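Local coordinates for amidohydrolase (Brucella melitensis biovar Abortus, PDB 4F0L), which is a metal-dependent amidohydrolase that holds an iron ion and probably acts as a deaminase, at residues V109-R112 and L113-M117; R259-E262 and W263-H267; I334-G337 and D338-Q342; L349-A353 and R354-A358. All coordinates share one frame; numbering follows the deposited sequence.

Interaction 1. Residues V109-R112 and L113-M117; sequences VALR and LYVDM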
loop_
_atom_site.group_PDB
_atom_site.type_symbol
_atom_site.label_atom_id
_atom_site.label_comp_id
_atom_site.label_asym_id
_atom_site.label_seq_id
_atom_site.Cartn_x
_atom_site.Cartn_y
_atom_site.Cartn_z
ATOM N N VAL B 109 -21.323 -12.134 2.175
ATOM C CA VAL B 109 -19.982 -11.763 1.751
ATOM C C VAL B 109 -19.991 -10.586 0.752
ATOM O O VAL B 109 -19.252 -9.609 0.938
ATOM C CB VAL B 109 -19.238 -12.956 1.156
ATOM C CG1 VAL B 109 -17.901 -12.527 0.570
ATOM C CG2 VAL B 109 -19.056 -14.039 2.231
ATOM N N ALA B 110 -20.828 -10.684 -0.286
ATOM C CA ALA B 110 -20.921 -9.601 -1.268
ATOM C C ALA B 110 -21.380 -8.289 -0.630
ATOM O O ALA B 110 -20.873 -7.231 -0.954
ATOM C CB ALA B 110 -21.868 -9.996 -2.390
ATOM N N LEU B 111 -22.350 -8.350 0.269
ATOM C CA LEU B 111 -22.778 -7.130 0.946
ATOM C C LEU B 111 -21.631 -6.469 1.692
ATOM O O LEU B 111 -21.390 -5.253 1.516
ATOM C CB LEU B 111 -23.987 -7.357 1.865
ATOM C CG LEU B 111 -24.431 -6.135 2.690
ATOM C CD1 LEU B 111 -24.836 -4.989 1.786
ATOM C CD2 LEU B 111 -25.554 -6.493 3.668
ATOM N N ARG B 112 -20.895 -7.238 2.495
ATOM C CA ARG B 112 -19.840 -6.643 3.306
ATOM C C ARG B 112 -18.708 -6.107 2.431
ATOM O O ARG B 112 -18.103 -5.086 2.751
ATOM C CB ARG B 112 -19.310 -7.641 4.333
ATOM C CG ARG B 112 -18.321 -7.073 5.323
ATOM C CD ARG B 112 -18.969 -5.979 6.181
ATOM N NE ARG B 112 -18.035 -5.251 7.048
ATOM C CZ ARG B 112 -17.240 -4.242 6.652
ATOM N NH1 ARG B 112 -17.238 -3.800 5.410
ATOM N NH2 ARG B 112 -16.433 -3.674 7.523
ATOM N N LEU B 113 -18.437 -6.791 1.334
ATOM C CA LEU B 113 -17.504 -6.285 0.322
ATOM C C LEU B 113 -17.928 -4.961 -0.301
ATOM O O LEU B 113 -17.120 -4.015 -0.422
ATOM C CB LEU B 113 -17.357 -7.295 -0.788
ATOM C CG LEU B 113 -16.588 -6.782 -2.003
ATOM C CD1 LEU B 113 -15.181 -6.346 -1.625
ATOM C CD2 LEU B 113 -16.601 -7.800 -3.170
ATOM N N TYR B 114 -19.195 -4.885 -0.680
ATOM C CA TYR B 114 -19.674 -3.671 -1.334
ATOM C C TYR B 114 -19.705 -2.512 -0.338
ATOM O O TYR B 114 -19.452 -1.367 -0.713
ATOM C CB TYR B 114 -21.030 -3.899 -2.050
ATOM C CG TYR B 114 -20.989 -4.953 -3.169
ATOM C CD1 TYR B 114 -19.804 -5.256 -3.850
ATOM C CD2 TYR B 114 -22.130 -5.637 -3.548
ATOM C CE1 TYR B 114 -19.766 -6.222 -4.841
ATOM C CE2 TYR B 114 -22.101 -6.572 -4.540
ATOM C CZ TYR B 114 -20.923 -6.870 -5.184
ATOM O OH TYR B 114 -20.872 -7.825 -6.178
ATOM N N VAL B 115 -19.981 -2.794 0.940
ATOM C CA VAL B 115 -19.847 -1.768 1.963
ATOM C C VAL B 115 -18.391 -1.258 2.059
ATOM O O VAL B 115 -18.124 -0.047 2.113
ATOM C CB VAL B 115 -20.352 -2.264 3.323
ATOM C CG1 VAL B 115 -19.766 -1.420 4.470
ATOM C CG2 VAL B 115 -21.887 -2.303 3.349
ATOM N N ASP B 116 -17.450 -2.188 2.108
ATOM C CA ASP B 116 -16.028 -1.845 2.132
ATOM C C ASP B 116 -15.648 -0.983 0.877
ATOM O O ASP B 116 -14.979 0.056 0.976
ATOM C CB ASP B 116 -15.246 -3.167 2.166
ATOM C CG ASP B 116 -14.020 -3.111 3.015
ATOM O OD1 ASP B 116 -13.346 -2.058 2.923
ATOM O OD2 ASP B 116 -13.694 -4.141 3.713
ATOM N N MET B 117 -16.094 -1.409 -0.304
ATOM C CA MET B 117 -15.839 -0.629 -1.540
ATOM C C MET B 117 -16.436 0.771 -1.438
ATOM O O MET B 117 -15.777 1.734 -1.745
ATOM C CB MET B 117 -16.435 -1.328 -2.760
ATOM C CG MET B 117 -15.667 -2.589 -3.190
ATOM S SD MET B 117 -16.419 -3.310 -4.656
ATOM C CE MET B 117 -15.216 -4.565 -5.124
#

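Interaction 2. Residues R259-E262 and W263-H267; sequences RPVE and WLLDH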
loop_
_atom_site.group_PDB
_atom_site.type_symbol
_atom_site.label_atom_id
_atom_site.label_comp_id
_atom_site.label_asym_id
_atom_site.label_seq_id
_atom_site.Cartn_x
_atom_site.Cartn_y
_atom_site.Cartn_z
ATOM N N ARG B 259 -0.027 -14.530 -29.488
ATOM C CA ARG B 259 -0.181 -14.163 -28.082
ATOM C C ARG B 259 -1.661 -13.889 -27.809
ATOM O O ARG B 259 -2.464 -13.768 -28.736
ATOM C CB ARG B 259 0.675 -12.932 -27.766
ATOM C CG ARG B 259 2.173 -13.060 -28.052
ATOM C CD ARG B 259 2.844 -11.671 -27.994
ATOM N NE ARG B 259 2.697 -11.090 -26.647
ATOM C CZ ARG B 259 3.530 -11.324 -25.635
ATOM N NH1 ARG B 259 4.623 -12.077 -25.810
ATOM N NH2 ARG B 259 3.275 -10.814 -24.451
ATOM N N PRO B 260 -2.055 -13.821 -26.526
ATOM C CA PRO B 260 -3.490 -13.713 -26.238
ATOM C C PRO B 260 -4.161 -12.432 -26.764
ATOM O O PRO B 260 -5.182 -12.519 -27.445
ATOM C CB PRO B 260 -3.552 -13.819 -24.696
ATOM C CG PRO B 260 -2.342 -14.661 -24.384
ATOM C CD PRO B 260 -1.277 -14.194 -25.340
ATOM N N VAL B 261 -3.624 -11.249 -26.467
ATOM C CA VAL B 261 -4.341 -10.026 -26.851
ATOM C C VAL B 261 -4.362 -9.979 -28.386
ATOM O O VAL B 261 -5.379 -9.728 -28.994
ATOM C CB VAL B 261 -3.717 -8.743 -26.247
ATOM C CG1 VAL B 261 -4.353 -7.504 -26.879
ATOM C CG2 VAL B 261 -3.843 -8.756 -24.712
ATOM N N GLU B 262 -3.233 -10.267 -28.998
ATOM C CA GLU B 262 -3.138 -10.332 -30.444
ATOM C C GLU B 262 -4.202 -11.271 -31.035
ATOM O O GLU B 262 -4.900 -10.936 -31.993
ATOM C CB GLU B 262 -1.715 -10.824 -30.789
ATOM C CG GLU B 262 -1.436 -11.016 -32.255
ATOM C CD GLU B 262 -0.150 -11.745 -32.537
ATOM O OE1 GLU B 262 0.455 -12.377 -31.636
ATOM O OE2 GLU B 262 0.249 -11.682 -33.706
ATOM N N TRP B 263 -4.341 -12.443 -30.443
ATOM C CA TRP B 263 -5.301 -13.400 -30.946
ATOM C C TRP B 263 -6.695 -12.838 -30.852
ATOM O O TRP B 263 -7.471 -12.865 -31.829
ATOM C CB TRP B 263 -5.169 -14.686 -30.174
ATOM C CG TRP B 263 -6.023 -15.742 -30.765
ATOM C CD1 TRP B 263 -5.647 -16.747 -31.651
ATOM C CD2 TRP B 263 -7.458 -15.906 -30.577
ATOM N NE1 TRP B 263 -6.732 -17.503 -31.999
ATOM C CE2 TRP B 263 -7.845 -17.046 -31.397
ATOM C CE3 TRP B 263 -8.424 -15.245 -29.841
ATOM C CZ2 TRP B 263 -9.143 -17.492 -31.452
ATOM C CZ3 TRP B 263 -9.734 -15.700 -29.915
ATOM C CH2 TRP B 263 -10.083 -16.794 -30.707
ATOM N N LEU B 264 -7.012 -12.258 -29.688
ATOM C CA LEU B 264 -8.304 -11.658 -29.486
ATOM C C LEU B 264 -8.577 -10.519 -30.502
ATOM O O LEU B 264 -9.657 -10.445 -31.091
ATOM C CB LEU B 264 -8.430 -11.163 -28.036
ATOM C CG LEU B 264 -9.830 -10.745 -27.585
ATOM C CD1 LEU B 264 -10.768 -11.942 -27.638
ATOM C CD2 LEU B 264 -9.785 -10.159 -26.165
ATOM N N LEU B 265 -7.610 -9.629 -30.701
ATOM C CA LEU B 265 -7.811 -8.499 -31.625
ATOM C C LEU B 265 -8.008 -8.986 -33.073
ATOM O O LEU B 265 -8.739 -8.368 -33.839
ATOM C CB LEU B 265 -6.644 -7.520 -31.557
ATOM C CG LEU B 265 -6.457 -6.815 -30.206
ATOM C CD1 LEU B 265 -5.261 -5.880 -30.264
ATOM C CD2 LEU B 265 -7.745 -6.077 -29.843
ATOM N N ASP B 266 -7.375 -10.104 -33.421
ATOM C CA ASP B 266 -7.499 -10.674 -34.769
ATOM C C ASP B 266 -8.801 -11.436 -34.998
ATOM O O ASP B 266 -9.235 -11.556 -36.155
ATOM C CB ASP B 266 -6.350 -11.643 -35.080
ATOM C CG ASP B 266 -5.014 -10.942 -35.288
ATOM O OD1 ASP B 266 -4.975 -9.695 -35.346
ATOM O OD2 ASP B 266 -3.996 -11.646 -35.423
ATOM N N HIS B 267 -9.426 -11.949 -33.940
ATOM C CA HIS B 267 -10.614 -12.804 -34.107
ATOM C C HIS B 267 -11.909 -12.208 -33.642
ATOM O O HIS B 267 -12.964 -12.803 -33.836
ATOM C CB HIS B 267 -10.407 -14.134 -33.402
ATOM C CG HIS B 267 -9.394 -15.006 -34.074
ATOM N ND1 HIS B 267 -8.077 -14.906 -33.823
ATOM C CD2 HIS B 267 -9.539 -15.992 -35.040
ATOM C CE1 HIS B 267 -7.415 -15.801 -34.572
ATOM N NE2 HIS B 267 -8.308 -16.458 -35.323
#

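Interaction 3. Residues I334-G337 and D338-Q342; sequences IGIG and DELRQ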
loop_
_atom_site.group_PDB
_atom_site.type_symbol
_atom_site.label_atom_id
_atom_site.label_comp_id
_atom_site.label_asym_id
_atom_site.label_seq_id
_atom_site.Cartn_x
_atom_site.Cartn_y
_atom_site.Cartn_z
ATOM N N ILE B 334 -8.927 -3.453 -0.161
ATOM C CA ILE B 334 -9.854 -2.552 -0.859
ATOM C C ILE B 334 -9.412 -1.080 -0.670
ATOM O O ILE B 334 -9.391 -0.611 0.432
ATOM C CB ILE B 334 -11.313 -2.686 -0.325
ATOM C CG1 ILE B 334 -11.801 -4.144 -0.310
ATOM C CG2 ILE B 334 -12.255 -1.792 -1.152
ATOM C CD1 ILE B 334 -11.649 -4.896 -1.638
ATOM N N GLY B 335 -9.030 -0.391 -1.748
ATOM C CA GLY B 335 -8.653 1.012 -1.657
ATOM C C GLY B 335 -8.294 1.657 -2.980
ATOM O O GLY B 335 -7.606 1.062 -3.804
ATOM N N ILE B 336 -8.770 2.877 -3.201
ATOM C CA ILE B 336 -8.428 3.598 -4.445
ATOM C C ILE B 336 -6.967 3.985 -4.365
ATOM O O ILE B 336 -6.240 3.813 -5.323
ATOM C CB ILE B 336 -9.314 4.853 -4.643
ATOM C CG1 ILE B 336 -10.778 4.456 -4.922
ATOM C CG2 ILE B 336 -8.713 5.757 -5.705
ATOM C CD1 ILE B 336 -11.773 5.601 -5.025
ATOM N N GLY B 337 -6.548 4.529 -3.238
ATOM C CA GLY B 337 -5.132 4.883 -3.044
ATOM C C GLY B 337 -4.218 3.671 -3.200
ATOM O O GLY B 337 -3.181 3.714 -3.870
ATOM N N ASP B 338 -4.633 2.556 -2.623
ATOM C CA ASP B 338 -3.859 1.341 -2.706
ATOM C C ASP B 338 -3.623 0.882 -4.141
ATOM O O ASP B 338 -2.498 0.541 -4.487
ATOM C CB ASP B 338 -4.526 0.252 -1.883
ATOM C CG ASP B 338 -4.647 0.651 -0.430
ATOM O OD1 ASP B 338 -3.672 0.532 0.325
ATOM O OD2 ASP B 338 -5.701 1.140 -0.062
ATOM N N GLU B 339 -4.682 0.875 -4.953
ATOM C CA GLU B 339 -4.565 0.457 -6.319
ATOM C C GLU B 339 -3.744 1.408 -7.193
ATOM O O GLU B 339 -2.850 0.982 -7.958
ATOM C CB GLU B 339 -5.934 0.247 -6.956
ATOM C CG GLU B 339 -6.751 -0.836 -6.287
ATOM C CD GLU B 339 -6.292 -2.265 -6.549
ATOM O OE1 GLU B 339 -5.347 -2.453 -7.317
ATOM O OE2 GLU B 339 -6.882 -3.213 -5.955
ATOM N N LEU B 340 -4.035 2.694 -7.093
ATOM C CA LEU B 340 -3.367 3.670 -7.938
ATOM C C LEU B 340 -1.901 3.774 -7.541
ATOM O O LEU B 340 -1.002 3.882 -8.420
ATOM C CB LEU B 340 -4.059 5.032 -7.854
ATOM C CG LEU B 340 -5.471 5.075 -8.447
ATOM C CD1 LEU B 340 -6.051 6.493 -8.355
ATOM C CD2 LEU B 340 -5.477 4.543 -9.890
ATOM N N ARG B 341 -1.640 3.806 -6.238
ATOM C CA ARG B 341 -0.264 3.855 -5.767
ATOM C C ARG B 341 0.507 2.651 -6.299
ATOM O O ARG B 341 1.635 2.794 -6.804
ATOM C CB ARG B 341 -0.261 3.891 -4.244
ATOM C CG ARG B 341 1.052 4.069 -3.607
ATOM C CD ARG B 341 0.897 4.490 -2.137
ATOM N NE ARG B 341 0.302 3.444 -1.327
ATOM C CZ ARG B 341 -0.906 3.479 -0.757
ATOM N NH1 ARG B 341 -1.316 2.435 -0.051
ATOM N NH2 ARG B 341 -1.723 4.515 -0.856
ATOM N N GLN B 342 -0.067 1.459 -6.158
ATOM C CA GLN B 342 0.597 0.238 -6.651
ATOM C C GLN B 342 0.855 0.285 -8.168
ATOM O O GLN B 342 1.938 -0.089 -8.632
ATOM C CB GLN B 342 -0.182 -1.006 -6.249
ATOM C CG GLN B 342 0.351 -2.338 -6.799
ATOM C CD GLN B 342 1.756 -2.647 -6.349
ATOM O OE1 GLN B 342 2.117 -2.333 -5.222
ATOM N NE2 GLN B 342 2.582 -3.222 -7.242
HETATM O O HOH W 1 -7.256 0.238 1.950
HETATM O O HOH W 2 -8.718 -2.550 -3.968
#

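Interaction 4. Residues L349-A353 and R354-A358; sequences LYHRA and RNVLA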
loop_
_atom_site.group_PDB
_atom_site.type_symbol
_atom_site.label_atom_id
_atom_site.label_comp_id
_atom_site.label_asym_id
_atom_site.label_seq_id
_atom_site.Cartn_x
_atom_site.Cartn_y
_atom_site.Cartn_z
ATOM N N LEU B 349 9.534 1.272 -10.140
ATOM C CA LEU B 349 10.535 0.235 -9.943
ATOM C C LEU B 349 10.994 -0.360 -11.271
ATOM O O LEU B 349 12.166 -0.568 -11.464
ATOM C CB LEU B 349 10.017 -0.843 -8.981
ATOM C CG LEU B 349 9.864 -0.386 -7.508
ATOM C CD1 LEU B 349 9.013 -1.351 -6.668
ATOM C CD2 LEU B 349 11.236 -0.186 -6.864
ATOM N N TYR B 350 10.069 -0.590 -12.194
ATOM C CA TYR B 350 10.403 -1.194 -13.480
ATOM C C TYR B 350 11.215 -0.240 -14.368
ATOM O O TYR B 350 12.099 -0.671 -15.084
ATOM C CB TYR B 350 9.128 -1.631 -14.228
ATOM C CG TYR B 350 9.384 -2.554 -15.396
ATOM C CD1 TYR B 350 9.724 -2.052 -16.655
ATOM C CD2 TYR B 350 9.297 -3.939 -15.238
ATOM C CE1 TYR B 350 9.983 -2.896 -17.715
ATOM C CE2 TYR B 350 9.541 -4.792 -16.300
ATOM C CZ TYR B 350 9.886 -4.262 -17.531
ATOM O OH TYR B 350 10.129 -5.110 -18.580
ATOM N N HIS B 351 10.899 1.048 -14.344
ATOM C CA HIS B 351 11.569 2.022 -15.205
ATOM C C HIS B 351 12.610 2.857 -14.479
ATOM O O HIS B 351 13.228 3.727 -15.094
ATOM C CB HIS B 351 10.528 2.929 -15.863
ATOM C CG HIS B 351 9.585 2.200 -16.788
ATOM N ND1 HIS B 351 10.020 1.426 -17.807
ATOM C CD2 HIS B 351 8.185 2.156 -16.830
ATOM C CE1 HIS B 351 8.950 0.908 -18.466
ATOM N NE2 HIS B 351 7.831 1.367 -17.875
ATOM N N ARG B 352 12.810 2.631 -13.174
ATOM C CA ARG B 352 13.821 3.379 -12.419
ATOM C C ARG B 352 13.614 4.928 -12.512
ATOM O O ARG B 352 14.554 5.688 -12.714
ATOM C CB ARG B 352 15.251 2.966 -12.867
ATOM N N ALA B 353 12.373 5.378 -12.291
ATOM C CA ALA B 353 11.979 6.782 -12.552
ATOM C C ALA B 353 10.853 7.167 -11.596
ATOM O O ALA B 353 10.281 6.304 -10.932
ATOM C CB ALA B 353 11.532 6.966 -14.013
ATOM N N ARG B 354 10.563 8.460 -11.499
ATOM C CA ARG B 354 9.434 8.920 -10.701
ATOM C C ARG B 354 8.390 9.604 -11.582
ATOM O O ARG B 354 8.693 10.093 -12.671
ATOM C CB ARG B 354 9.891 9.889 -9.619
ATOM C CG ARG B 354 11.011 9.355 -8.748
ATOM C CD ARG B 354 11.302 10.278 -7.580
ATOM N NE ARG B 354 10.240 10.299 -6.590
ATOM C CZ ARG B 354 9.395 11.305 -6.342
ATOM N NH1 ARG B 354 9.437 12.438 -7.024
ATOM N NH2 ARG B 354 8.485 11.170 -5.374
ATOM N N ASN B 355 7.173 9.681 -11.056
ATOM C CA ASN B 355 6.034 10.318 -11.744
ATOM C C ASN B 355 5.902 9.839 -13.185
ATOM O O ASN B 355 5.845 10.623 -14.114
ATOM C CB ASN B 355 6.205 11.830 -11.613
ATOM C CG ASN B 355 6.174 12.253 -10.159
ATOM O OD1 ASN B 355 5.231 11.873 -9.435
ATOM N ND2 ASN B 355 7.210 12.986 -9.702
ATOM N N VAL B 356 5.883 8.519 -13.318
ATOM C CA VAL B 356 5.864 7.867 -14.592
ATOM C C VAL B 356 4.540 8.041 -15.302
ATOM O O VAL B 356 4.518 8.271 -16.513
ATOM C CB VAL B 356 6.172 6.353 -14.462
ATOM C CG1 VAL B 356 6.026 5.667 -15.846
ATOM C CG2 VAL B 356 7.573 6.178 -13.851
ATOM N N LEU B 357 3.440 7.920 -14.556
ATOM C CA LEU B 357 2.111 7.953 -15.148
ATOM C C LEU B 357 1.429 9.327 -15.069
ATOM O O LEU B 357 0.271 9.468 -15.456
ATOM C CB LEU B 357 1.239 6.821 -14.592
ATOM C CG LEU B 357 1.865 5.402 -14.776
ATOM C CD1 LEU B 357 0.928 4.295 -14.254
ATOM C CD2 LEU B 357 2.310 5.148 -16.226
ATOM N N ALA B 358 2.162 10.349 -14.631
ATOM C CA ALA B 358 1.693 11.731 -14.798
ATOM C C ALA B 358 1.487 12.057 -16.302
ATOM O O ALA B 358 2.112 11.453 -17.165
ATOM C CB ALA B 358 2.671 12.716 -14.151
#

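Interaction 1. Residues V109-R112 and L113-M117
Tyr114 packs back against Ala110, one turn earlier in helix 103-119, and this is the dense side of the contact. Ala110 O sits 3.1 Å above one face of the phenol ring, toward its rim, and lies 3.2 Å from Tyr114 CG. The same oxygen takes the helical bond from Tyr114 N at 2.9 Å, so ring and amide crowd one carbonyl. Ala110 CB reaches the ring at Tyr114 CE2, 4.0 Å away. Helix 145-157 closes over this pair through Ile150 and Ala153, and Tyr114 OH is hydrogen-bonded to Glu127.

The flank bearing Arg112 is looser. The arginine folds along the helix, bent at chi2 after a first torsion that sets CG anti to the backbone N (chi1 -174°), and brings NH1 to 3.6 Å from Val115 CG1. Its ion pair with Asp116 is long, 3.9 Å from Arg112 NH1 to Asp116 OD2, and the oxygen lies well outside the guanidinium plane: charges attract, but no N-H points at it. Arg112 NE pairs with Glu446, and Asp116 OD2 is bonded to Tyr71. Arg402 of the second subunit makes a weak ion pair with Asp116 and also comes near Arg112, so Glu446 and Asp116 probably offset the gathered positive charge.

Interaction 2. Residues R259-E262 and W263-H267
Main-chain bonds join Arg259, at the N-cap, and the three residues after it to Trp263, Leu264, Leu265 and Asp266 one turn on. The first, from Trp263 N to Arg259 O, is 2.9 Å long. Side-chain bonds close both ends of this short helix. At the start, the extended Glu262 chain runs alongside the first turn so that OE1 accepts Arg259 N at 3.1 Å, the side-chain half of a capping box, on the anti side of the carboxylate and 30° out of its plane. At the finish, His267 ND1 donates to Trp263 O over 2.9 Å, with that oxygen lying in the imidazole plane. The same nitrogen stands 3.2 Å above the centre of the indole of Trp263.

Between the two segments, apolar side chains meet at Val261 and Leu265, which lie side by side and point the same way, CG1 of the valine 3.9 Å from CD1 of the leucine. Like charges meet on the exposed flank: Glu262 OE2 and Asp266 OD2 stand 4.6 Å apart, their carboxylates turned 71° to each other. Lys258 forms a salt bridge with Asp266 and probably eases this repulsion. The bond to ND1 implies that this nitrogen carries a proton, while the acid held at the first turn would probably interact favourably with the helix dipole.

Interaction 3. Residues I334-G337 and D338-Q342
The guanidinium of Arg341 lies with one face over Gly337 O, whose distance to Arg341 NH2 is 3.4 Å; the angle is too poor for a hydrogen bond there. NH1 makes a salt bridge to Asp338 OD1 at 3.1 Å, although the hydrogen bond within it is weak. The bend at chi3 (66°) folds the group back over Gly337, and NH2 is hydrogen-bonded to Ile416 O of helix 408-417.

The carboxylate of Asp338 turns its second oxygen toward the N-cap: OD2 comes within 3.4 Å of Gly335 CA. One water donates both to Asp338 OD2 and to Ile334 O, bridging the incoming loop to the first turn. A second water accepts from Gly335 N and donates to Glu339 OE2 at 2.8 Å, while Glu339 OE1 takes the amide of Val302.

Away from the polar groups, Ile336 and Leu340 run alongside each other, Ile336 CG2 3.8 Å from Leu340 CD1, toward helix 408-417. Backbone bonding opens with Glu339 N to Gly335 O at 3.1 Å. The whole is a helix N-terminus with glycine at the N-cap, where waters link Asp338 and Glu339 to the backbone of the incoming loop; it stands at the start of a helix just after the metal ligand Asp329 in this TIM-barrel amidohydrolase fold.

Interaction 4. Residues L349-A353 and R354-A358
Val356 turns its two methyl groups back on the chain that precedes it, one toward Ala353 and the other toward His351. CG2 meets the methyl of Ala353 at 4.0 Å from CB, and the same carbon lies 4.0 Å from Ala353 O. CG1, anti to the backbone N (chi1 175°), is directed instead at the imidazole, reaching His351 CD2 at 4.2 Å in an oblique approach. One face of the same imidazole is met by its sequence neighbour, with Tyr350 CD1 3.5 Å above the plane and toward the rim.

The reversal that brings these residues together follows the C-terminal end of helix 336-351. Arg352, its side chain unmodelled beyond CB, leaves helical geometry with positive phi (56°), and Ala353 and Arg354 are extended before Asn355 again takes positive phi. Glu344 of the same helix receives the amides of Val356 and Leu357, tying the returning loop to the helix it has just left.

Arg354 turns CB away from 349-353 overall, though CB still touches Ala353; its chain, bent at chi3, carries the guanidinium to the second subunit, where NH1 is hydrogen-bonded to Ala77 O and NH2 to Asn306 OD1. Asn355 OD1 is held within its own chain by Thr364.

Interactions 1 and 3 touch directly: Ile334, in the loop leading into helix 336-351, packs on helix 103-119, with Ile334 CG2 3.8 Å from Met117 CA and Ile334 CD1 3.8 Å from Leu113 CD1. Both lie near the iron site: the Leu113 side chain is about 7 Å from that of His67, and the Glu339 side chain about 6 Å from that of Asp329; each is about 11 Å from the iron. Interactions 3 and 4 occupy the beginning and end of helix 336-351, their centres 16 Å apart. Interaction 2 stands apart, 34 Å from interaction 1 between centres, yet Pro260 lies about 9 Å from His241, side chain to side chain. Interactions 1, 3 and 4 also meet the second subunit.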